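Local coordinates for protein beta-galactosidase (Bacteroides thetaiotaomicron, PDB 5MUJ) that probably acts as an arabinofuranosidase-type glycoside hydrolase on plant pectin, and binds a rhamnogalacturonan II side-chain glycan, at residues T43-G48 against S364-R369; P63-Q68 against Y336-D341; D98-W103 against V343-Y348. All blocks are in the same frame, centred on the assembly; numbering follows the deposited sequence.

Interaction 1: T43-G48 against S364-R369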
loop_
_atom_site.group_PDB
_atom_site.type_symbol
_atom_site.label_atom_id
_atom_site.label_comp_id
_atom_site.label_asym_id
_atom_site.label_seq_id
_atom_site.Cartn_x
_atom_site.Cartn_y
_atom_site.Cartn_z
ATOM N N THR A 43 12.411 -12.959 -1.030
ATOM C CA THR A 43 12.945 -12.434 -2.263
ATOM C C THR A 43 14.327 -11.825 -2.049
ATOM O O THR A 43 14.467 -10.623 -1.857
ATOM C CB THR A 43 12.005 -11.392 -2.843
ATOM O OG1 THR A 43 11.786 -10.346 -1.859
ATOM C CG2 THR A 43 10.734 -12.049 -3.277
ATOM N N PRO A 44 15.376 -12.669 -2.046
ATOM C CA PRO A 44 16.733 -12.195 -1.792
ATOM C C PRO A 44 17.387 -11.325 -2.879
ATOM O O PRO A 44 18.360 -10.619 -2.578
ATOM C CB PRO A 44 17.529 -13.512 -1.664
ATOM C CG PRO A 44 16.523 -14.527 -1.265
ATOM C CD PRO A 44 15.315 -14.142 -2.046
ATOM N N TYR A 45 16.841 -11.370 -4.099
ATOM C CA TYR A 45 17.563 -10.915 -5.334
ATOM C C TYR A 45 16.910 -9.615 -5.855
ATOM O O TYR A 45 15.754 -9.608 -6.321
ATOM C CB TYR A 45 17.628 -12.016 -6.448
ATOM C CG TYR A 45 18.326 -13.231 -5.906
ATOM C CD1 TYR A 45 19.709 -13.216 -5.664
ATOM C CD2 TYR A 45 17.622 -14.302 -5.462
ATOM C CE1 TYR A 45 20.352 -14.297 -5.080
ATOM C CE2 TYR A 45 18.252 -15.381 -4.854
ATOM C CZ TYR A 45 19.617 -15.384 -4.683
ATOM O OH TYR A 45 20.252 -16.457 -4.068
ATOM N N LYS A 46 17.638 -8.514 -5.775
ATOM C CA LYS A 46 17.051 -7.200 -6.153
ATOM C C LYS A 46 17.222 -6.945 -7.645
ATOM O O LYS A 46 18.335 -6.791 -8.142
ATOM C CB LYS A 46 17.686 -6.083 -5.336
ATOM C CG LYS A 46 17.261 -6.208 -3.871
ATOM C CD LYS A 46 17.611 -5.013 -3.009
ATOM C CE LYS A 46 17.023 -5.198 -1.636
ATOM N NZ LYS A 46 17.499 -4.044 -0.830
ATOM N N TYR A 47 16.102 -6.910 -8.339
ATOM C CA TYR A 47 16.106 -6.698 -9.810
ATOM C C TYR A 47 16.482 -5.258 -10.089
ATOM O O TYR A 47 17.326 -4.968 -10.924
ATOM C CB TYR A 47 14.765 -6.999 -10.384
ATOM C CG TYR A 47 14.652 -6.708 -11.849
ATOM C CD1 TYR A 47 15.105 -7.620 -12.794
ATOM C CD2 TYR A 47 14.054 -5.536 -12.295
ATOM C CE1 TYR A 47 15.008 -7.352 -14.143
ATOM C CE2 TYR A 47 13.953 -5.248 -13.655
ATOM C CZ TYR A 47 14.424 -6.180 -14.573
ATOM O OH TYR A 47 14.339 -5.939 -15.929
ATOM N N GLY A 48 15.820 -4.351 -9.374
ATOM C CA GLY A 48 16.092 -2.932 -9.398
ATOM C C GLY A 48 14.803 -2.202 -9.693
ATOM O O GLY A 48 13.708 -2.752 -9.485
ATOM N N SER A 364 12.508 -14.010 -5.864
ATOM C CA SER A 364 12.955 -15.232 -5.193
ATOM C C SER A 364 14.138 -15.972 -5.905
ATOM O O SER A 364 14.868 -16.711 -5.240
ATOM C CB SER A 364 11.810 -16.205 -5.049
ATOM O OG SER A 364 11.181 -16.412 -6.293
ATOM N N LYS A 365 14.304 -15.809 -7.223
ATOM C CA LYS A 365 15.576 -16.178 -7.863
ATOM C C LYS A 365 16.026 -15.036 -8.761
ATOM O O LYS A 365 15.202 -14.181 -9.117
ATOM C CB LYS A 365 15.423 -17.474 -8.665
ATOM C CG LYS A 365 14.516 -17.346 -9.889
ATOM C CD LYS A 365 14.302 -18.689 -10.578
ATOM C CE LYS A 365 13.718 -18.537 -11.977
ATOM N NZ LYS A 365 13.831 -19.821 -12.730
ATOM N N PRO A 366 17.329 -14.984 -9.109
ATOM C CA PRO A 366 17.720 -13.914 -10.034
ATOM C C PRO A 366 16.897 -13.907 -11.342
ATOM O O PRO A 366 16.719 -14.971 -11.975
ATOM C CB PRO A 366 19.193 -14.229 -10.350
ATOM C CG PRO A 366 19.660 -15.081 -9.219
ATOM C CD PRO A 366 18.453 -15.921 -8.851
HETATM N N MSE A 367 16.409 -12.718 -11.744
HETATM C CA MSE A 367 15.636 -12.485 -12.965
HETATM C C MSE A 367 16.274 -11.400 -13.821
HETATM O O MSE A 367 15.603 -10.769 -14.623
HETATM C CB MSE A 367 14.201 -12.101 -12.581
HETATM C CG MSE A 367 13.437 -13.186 -11.838
HETATM SE SE MSE A 367 13.191 -14.854 -12.852
HETATM C CE MSE A 367 11.872 -14.065 -14.060
ATOM N N GLY A 368 17.576 -11.196 -13.684
ATOM C CA GLY A 368 18.304 -10.129 -14.354
ATOM C C GLY A 368 18.414 -8.861 -13.523
ATOM O O GLY A 368 18.347 -8.889 -12.300
ATOM N N ARG A 369 18.621 -7.747 -14.213
ATOM C CA ARG A 369 18.859 -6.459 -13.598
ATOM C C ARG A 369 18.142 -5.387 -14.376
ATOM O O ARG A 369 18.180 -5.382 -15.592
ATOM C CB ARG A 369 20.341 -6.103 -13.513
ATOM C CG ARG A 369 21.166 -6.899 -12.519
ATOM C CD ARG A 369 20.709 -6.739 -11.077
ATOM N NE ARG A 369 21.383 -7.723 -10.237
ATOM C CZ ARG A 369 22.540 -7.555 -9.600
ATOM N NH1 ARG A 369 23.247 -6.428 -9.697
ATOM N NH2 ARG A 369 23.018 -8.565 -8.873
HETATM O O HOH W 1 15.786 -10.173 -9.583
#
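The ring closure of this five-bladed beta-propeller brings Y45 and Y47, on the N-terminal strand 45-51 that completes the last blade, against the loop S364-R369 leaving strand 357-363. The P366 ring runs alongside the Y45 side chain, its CD over one face of the aromatic ring in a CH-pi contact, 4.0 Å from the Y45 centroid and 15° off the normal. P44 CB lies toward the rim of the opposite face, and S364 O meets the ring edge, 3.7 Å from Y45 CE2.

With CG anti to the backbone N (chi1 175°), the Y47 side chain is directed to the 367-369 backbone, where its CE1 lies 3.5 Å from M367 O, an oxygen at the ring edge. R369 C lies over one face of the same ring, offset toward the rim. Between the segments there is no direct hydrogen bond; water 1 joins Y45 O to M367 N through two weak ones. A classic beta bulge sets Y47 and G48 together opposite I361 of strand 357-363. K46 turns its NZ outside the contact to a salt bridge with D328. R369 CA approaches the carbonyl O of Y47, the residue before the bulge glycine, at 3.4 Å in a CA-H...O contact.

Interaction 2: P63-Q68 against Y336-D341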
loop_
_atom_site.group_PDB
_atom_site.type_symbol
_atom_site.label_atom_id
_atom_site.label_comp_id
_atom_site.label_asym_id
_atom_site.label_seq_id
_atom_site.Cartn_x
_atom_site.Cartn_y
_atom_site.Cartn_z
ATOM N N PRO A 63 2.803 0.888 -5.173
ATOM C CA PRO A 63 2.353 -0.048 -6.152
ATOM C C PRO A 63 1.199 -0.953 -5.758
ATOM O O PRO A 63 1.161 -1.495 -4.627
ATOM C CB PRO A 63 3.604 -0.917 -6.397
ATOM C CG PRO A 63 4.290 -0.916 -5.065
ATOM C CD PRO A 63 4.115 0.497 -4.604
ATOM N N THR A 64 0.281 -1.134 -6.699
ATOM C CA THR A 64 -0.692 -2.200 -6.625
ATOM C C THR A 64 -0.626 -2.930 -7.964
ATOM O O THR A 64 -0.823 -2.308 -9.015
ATOM C CB THR A 64 -2.119 -1.675 -6.387
ATOM O OG1 THR A 64 -2.122 -0.753 -5.302
ATOM C CG2 THR A 64 -3.091 -2.800 -6.051
ATOM N N VAL A 65 -0.344 -4.221 -7.912
ATOM C CA VAL A 65 -0.152 -5.014 -9.162
ATOM C C VAL A 65 -1.276 -6.010 -9.327
ATOM O O VAL A 65 -1.647 -6.726 -8.401
ATOM C CB VAL A 65 1.210 -5.746 -9.243
ATOM C CG1 VAL A 65 1.292 -6.646 -10.512
ATOM C CG2 VAL A 65 2.359 -4.761 -9.233
ATOM N N PHE A 66 -1.797 -6.058 -10.547
ATOM C CA PHE A 66 -2.852 -6.990 -10.879
ATOM C C PHE A 66 -2.800 -7.414 -12.355
ATOM O O PHE A 66 -2.024 -6.888 -13.123
ATOM C CB PHE A 66 -4.210 -6.396 -10.503
ATOM C CG PHE A 66 -4.467 -5.032 -11.081
ATOM C CD1 PHE A 66 -3.904 -3.911 -10.475
ATOM C CD2 PHE A 66 -5.317 -4.847 -12.174
ATOM C CE1 PHE A 66 -4.119 -2.652 -10.990
ATOM C CE2 PHE A 66 -5.553 -3.583 -12.666
ATOM C CZ PHE A 66 -4.969 -2.485 -12.056
ATOM N N ARG A 67 -3.630 -8.381 -12.702
ATOM C CA ARG A 67 -3.590 -9.011 -14.043
ATOM C C ARG A 67 -4.979 -8.935 -14.683
ATOM O O ARG A 67 -5.971 -9.169 -14.024
ATOM C CB ARG A 67 -3.100 -10.453 -13.859
ATOM C CG ARG A 67 -3.487 -11.526 -14.845
ATOM C CD ARG A 67 -2.562 -11.598 -16.051
ATOM N NE ARG A 67 -1.925 -12.914 -16.188
ATOM C CZ ARG A 67 -2.542 -14.075 -16.438
ATOM N NH1 ARG A 67 -3.865 -14.144 -16.597
ATOM N NH2 ARG A 67 -1.821 -15.194 -16.520
ATOM N N GLN A 68 -5.033 -8.597 -15.971
ATOM C CA GLN A 68 -6.263 -8.741 -16.775
ATOM C C GLN A 68 -5.856 -9.306 -18.114
ATOM O O GLN A 68 -5.036 -8.700 -18.789
ATOM C CB GLN A 68 -6.972 -7.414 -16.997
ATOM C CG GLN A 68 -8.229 -7.559 -17.847
ATOM C CD GLN A 68 -9.088 -6.317 -17.814
ATOM O OE1 GLN A 68 -8.990 -5.469 -18.683
ATOM N NE2 GLN A 68 -9.922 -6.203 -16.796
ATOM N N TYR A 336 3.923 -4.809 -2.429
ATOM C CA TYR A 336 2.953 -5.596 -3.161
ATOM C C TYR A 336 3.674 -6.824 -3.718
ATOM O O TYR A 336 4.732 -6.695 -4.297
ATOM C CB TYR A 336 2.272 -4.782 -4.265
ATOM C CG TYR A 336 0.858 -5.195 -4.459
ATOM C CD1 TYR A 336 0.530 -6.310 -5.234
ATOM C CD2 TYR A 336 -0.198 -4.517 -3.789
ATOM C CE1 TYR A 336 -0.772 -6.732 -5.365
ATOM C CE2 TYR A 336 -1.507 -4.930 -3.939
ATOM C CZ TYR A 336 -1.795 -6.037 -4.730
ATOM O OH TYR A 336 -3.085 -6.484 -4.920
ATOM N N VAL A 337 3.108 -8.005 -3.497
ATOM C CA VAL A 337 3.797 -9.264 -3.744
ATOM C C VAL A 337 2.989 -10.146 -4.716
ATOM O O VAL A 337 1.789 -10.405 -4.533
ATOM C CB VAL A 337 4.094 -10.010 -2.421
ATOM C CG1 VAL A 337 5.018 -11.201 -2.647
ATOM C CG2 VAL A 337 4.743 -9.086 -1.408
ATOM N N ILE A 338 3.648 -10.611 -5.770
ATOM C CA ILE A 338 3.007 -11.476 -6.727
ATOM C C ILE A 338 3.815 -12.757 -6.722
ATOM O O ILE A 338 5.033 -12.688 -6.867
ATOM C CB ILE A 338 3.066 -10.883 -8.155
ATOM C CG1 ILE A 338 2.341 -9.532 -8.246
ATOM C CG2 ILE A 338 2.480 -11.854 -9.158
ATOM C CD1 ILE A 338 0.836 -9.582 -8.038
ATOM N N LYS A 339 3.166 -13.901 -6.528
ATOM C CA LYS A 339 3.775 -15.174 -6.919
ATOM C C LYS A 339 3.176 -15.672 -8.241
ATOM O O LYS A 339 1.998 -15.971 -8.339
ATOM C CB LYS A 339 3.651 -16.251 -5.839
ATOM C CG LYS A 339 4.429 -17.504 -6.230
ATOM C CD LYS A 339 4.587 -18.555 -5.164
ATOM C CE LYS A 339 5.461 -19.686 -5.707
ATOM N NZ LYS A 339 5.630 -20.753 -4.711
ATOM N N HIS A 340 4.037 -15.838 -9.247
ATOM C CA HIS A 340 3.596 -16.275 -10.568
ATOM C C HIS A 340 4.651 -17.174 -11.184
ATOM O O HIS A 340 5.837 -16.847 -11.122
ATOM C CB HIS A 340 3.340 -15.065 -11.453
ATOM C CG HIS A 340 2.843 -15.413 -12.827
ATOM N ND1 HIS A 340 1.552 -15.835 -13.065
ATOM C CD2 HIS A 340 3.466 -15.402 -14.028
ATOM C CE1 HIS A 340 1.401 -16.061 -14.360
ATOM N NE2 HIS A 340 2.553 -15.827 -14.963
ATOM N N ASP A 341 4.208 -18.301 -11.762
ATOM C CA ASP A 341 5.065 -19.255 -12.446
ATOM C C ASP A 341 6.312 -19.563 -11.632
ATOM O O ASP A 341 7.416 -19.474 -12.128
ATOM C CB ASP A 341 5.417 -18.719 -13.846
ATOM C CG ASP A 341 6.102 -19.752 -14.718
ATOM O OD1 ASP A 341 5.630 -20.911 -14.785
ATOM O OD2 ASP A 341 7.125 -19.372 -15.320
#
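Strands 63-68 and 336-340 run in roughly the same direction, 25° apart with axes approaching to 7.0 Å, and no hydrogen bond crosses between P63-Q68 and Y336-D341: they belong to the first and last blades of the propeller, and side chains fill the seam. Y336 carries most of the contact, laying one ring face on the backbone of T64 and V65. T64 CA makes a CH-pi contact 4.0 Å from the Y336 centroid, 23° off the normal, and V65 N lies over the same face toward the rim. T64 CG2 comes within 3.4 Å of Y336 CE2, the two side chains crossing obliquely, while Y336 CE1 approaches V65 O at 3.2 Å. The H275 ring, from strand 270-279, also meets this tyrosine. An alanine at Y336 would probably open a gap between the blades, leaving T64 CG2 and H275 without the ring they pack on.

Further along, V65 and I338 cross at about a right angle. V65 has CG1 anti to its backbone N (chi1 175°), which places this methyl 3.8 Å from I338 CG1. At the far end the R67 guanidinium and the H340 ring stand steeply to each other; R67 NH2 lies 4.0 Å from H340 CE1.

Interaction 3: D98-W103 against V343-Y348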
loop_
_atom_site.group_PDB
_atom_site.type_symbol
_atom_site.label_atom_id
_atom_site.label_comp_id
_atom_site.label_asym_id
_atom_site.label_seq_id
_atom_site.Cartn_x
_atom_site.Cartn_y
_atom_site.Cartn_z
ATOM N N ASP A 98 4.271 -6.859 -19.737
ATOM C CA ASP A 98 4.129 -8.251 -20.188
ATOM C C ASP A 98 4.915 -9.252 -19.350
ATOM O O ASP A 98 4.703 -10.465 -19.510
ATOM C CB ASP A 98 4.580 -8.398 -21.653
ATOM C CG ASP A 98 3.744 -7.585 -22.606
ATOM O OD1 ASP A 98 2.503 -7.733 -22.629
ATOM O OD2 ASP A 98 4.345 -6.815 -23.369
ATOM N N ASN A 99 5.854 -8.797 -18.505
ATOM C CA ASN A 99 6.759 -9.761 -17.848
ATOM C C ASN A 99 6.996 -9.508 -16.364
ATOM O O ASN A 99 7.915 -10.093 -15.773
ATOM C CB ASN A 99 8.108 -9.822 -18.600
ATOM C CG ASN A 99 8.884 -8.535 -18.503
ATOM O OD1 ASN A 99 8.406 -7.552 -17.915
ATOM N ND2 ASN A 99 10.071 -8.507 -19.068
ATOM N N LEU A 100 6.151 -8.657 -15.779
ATOM C CA LEU A 100 6.292 -8.129 -14.386
ATOM C C LEU A 100 7.539 -7.277 -14.069
ATOM O O LEU A 100 7.603 -6.674 -12.998
ATOM C CB LEU A 100 6.123 -9.231 -13.324
ATOM C CG LEU A 100 4.741 -9.865 -13.208
ATOM C CD1 LEU A 100 4.760 -11.231 -12.541
ATOM C CD2 LEU A 100 3.880 -8.875 -12.434
ATOM N N LEU A 101 8.479 -7.128 -14.999
ATOM C CA LEU A 101 9.757 -6.489 -14.735
ATOM C C LEU A 101 9.919 -5.149 -15.450
ATOM O O LEU A 101 10.445 -4.192 -14.878
ATOM C CB LEU A 101 10.897 -7.442 -15.186
ATOM C CG LEU A 101 10.947 -8.773 -14.431
ATOM C CD1 LEU A 101 11.954 -9.720 -15.148
ATOM C CD2 LEU A 101 11.250 -8.553 -12.920
ATOM N N ASP A 102 9.548 -5.154 -16.738
ATOM C CA ASP A 102 9.601 -4.021 -17.638
ATOM C C ASP A 102 8.206 -3.405 -17.744
ATOM O O ASP A 102 7.240 -4.072 -18.178
ATOM C CB ASP A 102 10.055 -4.453 -19.048
ATOM C CG ASP A 102 11.497 -4.937 -19.083
ATOM O OD1 ASP A 102 11.746 -6.124 -18.824
ATOM O OD2 ASP A 102 12.384 -4.115 -19.360
ATOM N N TRP A 103 8.162 -2.123 -17.446
ATOM C CA TRP A 103 6.879 -1.390 -17.221
ATOM C C TRP A 103 6.779 -0.185 -18.135
ATOM O O TRP A 103 7.775 0.526 -18.360
ATOM C CB TRP A 103 6.722 -0.926 -15.732
ATOM C CG TRP A 103 6.514 -2.096 -14.864
ATOM C CD1 TRP A 103 7.485 -2.851 -14.239
ATOM C CD2 TRP A 103 5.267 -2.724 -14.552
ATOM N NE1 TRP A 103 6.905 -3.918 -13.587
ATOM C CE2 TRP A 103 5.548 -3.854 -13.761
ATOM C CE3 TRP A 103 3.946 -2.462 -14.895
ATOM C CZ2 TRP A 103 4.551 -4.725 -13.355
ATOM C CZ3 TRP A 103 2.993 -3.304 -14.474
ATOM C CH2 TRP A 103 3.281 -4.409 -13.698
ATOM N N VAL A 343 7.877 -18.014 -9.206
ATOM C CA VAL A 343 8.771 -16.922 -8.821
ATOM C C VAL A 343 7.957 -15.920 -8.017
ATOM O O VAL A 343 6.825 -15.604 -8.415
ATOM C CB VAL A 343 9.389 -16.260 -10.067
ATOM C CG1 VAL A 343 10.359 -15.151 -9.703
ATOM C CG2 VAL A 343 10.080 -17.321 -10.945
ATOM N N VAL A 344 8.532 -15.442 -6.907
ATOM C CA VAL A 344 7.946 -14.370 -6.088
ATOM C C VAL A 344 8.542 -13.021 -6.452
ATOM O O VAL A 344 9.762 -12.893 -6.534
ATOM C CB VAL A 344 8.146 -14.602 -4.570
ATOM C CG1 VAL A 344 7.445 -13.488 -3.775
ATOM C CG2 VAL A 344 7.616 -15.943 -4.143
ATOM N N TYR A 345 7.663 -12.041 -6.720
ATOM C CA TYR A 345 8.056 -10.686 -7.072
ATOM C C TYR A 345 7.534 -9.784 -5.955
ATOM O O TYR A 345 6.322 -9.705 -5.760
ATOM C CB TYR A 345 7.442 -10.228 -8.409
ATOM C CG TYR A 345 7.761 -11.100 -9.618
ATOM C CD1 TYR A 345 7.131 -12.336 -9.816
ATOM C CD2 TYR A 345 8.657 -10.666 -10.587
ATOM C CE1 TYR A 345 7.442 -13.128 -10.918
ATOM C CE2 TYR A 345 8.950 -11.444 -11.694
ATOM C CZ TYR A 345 8.326 -12.648 -11.854
ATOM O OH TYR A 345 8.610 -13.444 -12.957
ATOM N N HIS A 346 8.446 -9.107 -5.272
ATOM C CA HIS A 346 8.102 -8.208 -4.200
ATOM C C HIS A 346 8.372 -6.781 -4.689
ATOM O O HIS A 346 9.523 -6.375 -4.801
ATOM C CB HIS A 346 8.903 -8.537 -2.956
ATOM C CG HIS A 346 8.394 -7.864 -1.705
ATOM N ND1 HIS A 346 8.438 -8.497 -0.480
ATOM C CD2 HIS A 346 7.920 -6.603 -1.453
ATOM C CE1 HIS A 346 7.967 -7.684 0.463
ATOM N NE2 HIS A 346 7.651 -6.537 -0.093
ATOM N N PHE A 347 7.277 -6.041 -4.975
ATOM C CA PHE A 347 7.355 -4.652 -5.379
ATOM C C PHE A 347 7.410 -3.752 -4.152
ATOM O O PHE A 347 6.648 -3.966 -3.183
ATOM C CB PHE A 347 6.143 -4.271 -6.242
ATOM C CG PHE A 347 6.074 -5.048 -7.538
ATOM C CD1 PHE A 347 5.556 -6.335 -7.568
ATOM C CD2 PHE A 347 6.553 -4.498 -8.727
ATOM C CE1 PHE A 347 5.504 -7.075 -8.771
ATOM C CE2 PHE A 347 6.520 -5.238 -9.919
ATOM C CZ PHE A 347 5.988 -6.511 -9.928
ATOM N N TYR A 348 8.289 -2.767 -4.155
ATOM C CA TYR A 348 8.455 -1.902 -2.971
ATOM C C TYR A 348 8.899 -0.530 -3.367
ATOM O O TYR A 348 9.262 -0.319 -4.525
ATOM C CB TYR A 348 9.435 -2.522 -1.976
ATOM C CG TYR A 348 10.909 -2.597 -2.392
ATOM C CD1 TYR A 348 11.407 -3.678 -3.166
ATOM C CD2 TYR A 348 11.783 -1.584 -2.101
ATOM C CE1 TYR A 348 12.747 -3.734 -3.478
ATOM C CE2 TYR A 348 13.129 -1.626 -2.440
ATOM C CZ TYR A 348 13.600 -2.717 -3.172
ATOM O OH TYR A 348 14.960 -2.806 -3.520
HETATM O O HOH W 2 9.271 -12.389 -15.479
#
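L100 lays its CD1 methyl over one face of the Y345 ring, a CH-pi contact 3.8 Å from the centroid and 17° off the normal, where the 98-103 turn of the first propeller blade meets strand 343-351 of the last. L100 CB rests near the same ring, 3.9 Å from Y345 CE2. L101 CD2 instead meets the edge of the Y345 ring, near its plane. Beyond them, F347 presents its edge to the turn: its CZ lies 3.5 Å from L100 O, and CE2 faces W103 NE1. That indole N-H donates to L100 O, with W103 NE1 2.9 Å away and well above the carbonyl plane, so the backbone oxygen of a buried residue has a partner beside the phenylalanine.

An Asx turn shapes the loop. N99 OD1 accepts from the backbone N of both L101 and D102; the D102 bond is nearly straight (174°) and lies on a lone pair, whereas L101 N sits above the carbonyl plane. N99 ND2 returns a bond to D102 OD1 at 2.9 Å, gripping the amide from both ends. Water 2 bridges the blades, hydrogen-bonding Y345 OH and donating to N99 O with its own O 2.7 Å away.

From the N terminus, strand 45-51 enters the last blade first, and interaction 1 brings it against the 364-369 loop, closing a span of more than 300 residues that runs round the whole propeller. Interactions 2 and 3 both nest inside it. The chain then builds the first blade, whose strand 59-68 and whose turn at 98-103 meet the last blade's strands 331-340 and 343-351; these two contacts cross, their segments alternating along the chain. The 336-341 and 343-348 segments pair as neighbours, I338 O with Y345 N and Y336 O with F347 N. S364 OG reaches V344 N, connecting interaction 1 to interaction 3. Interaction 1 completes a blade; interactions 2 and 3 join two.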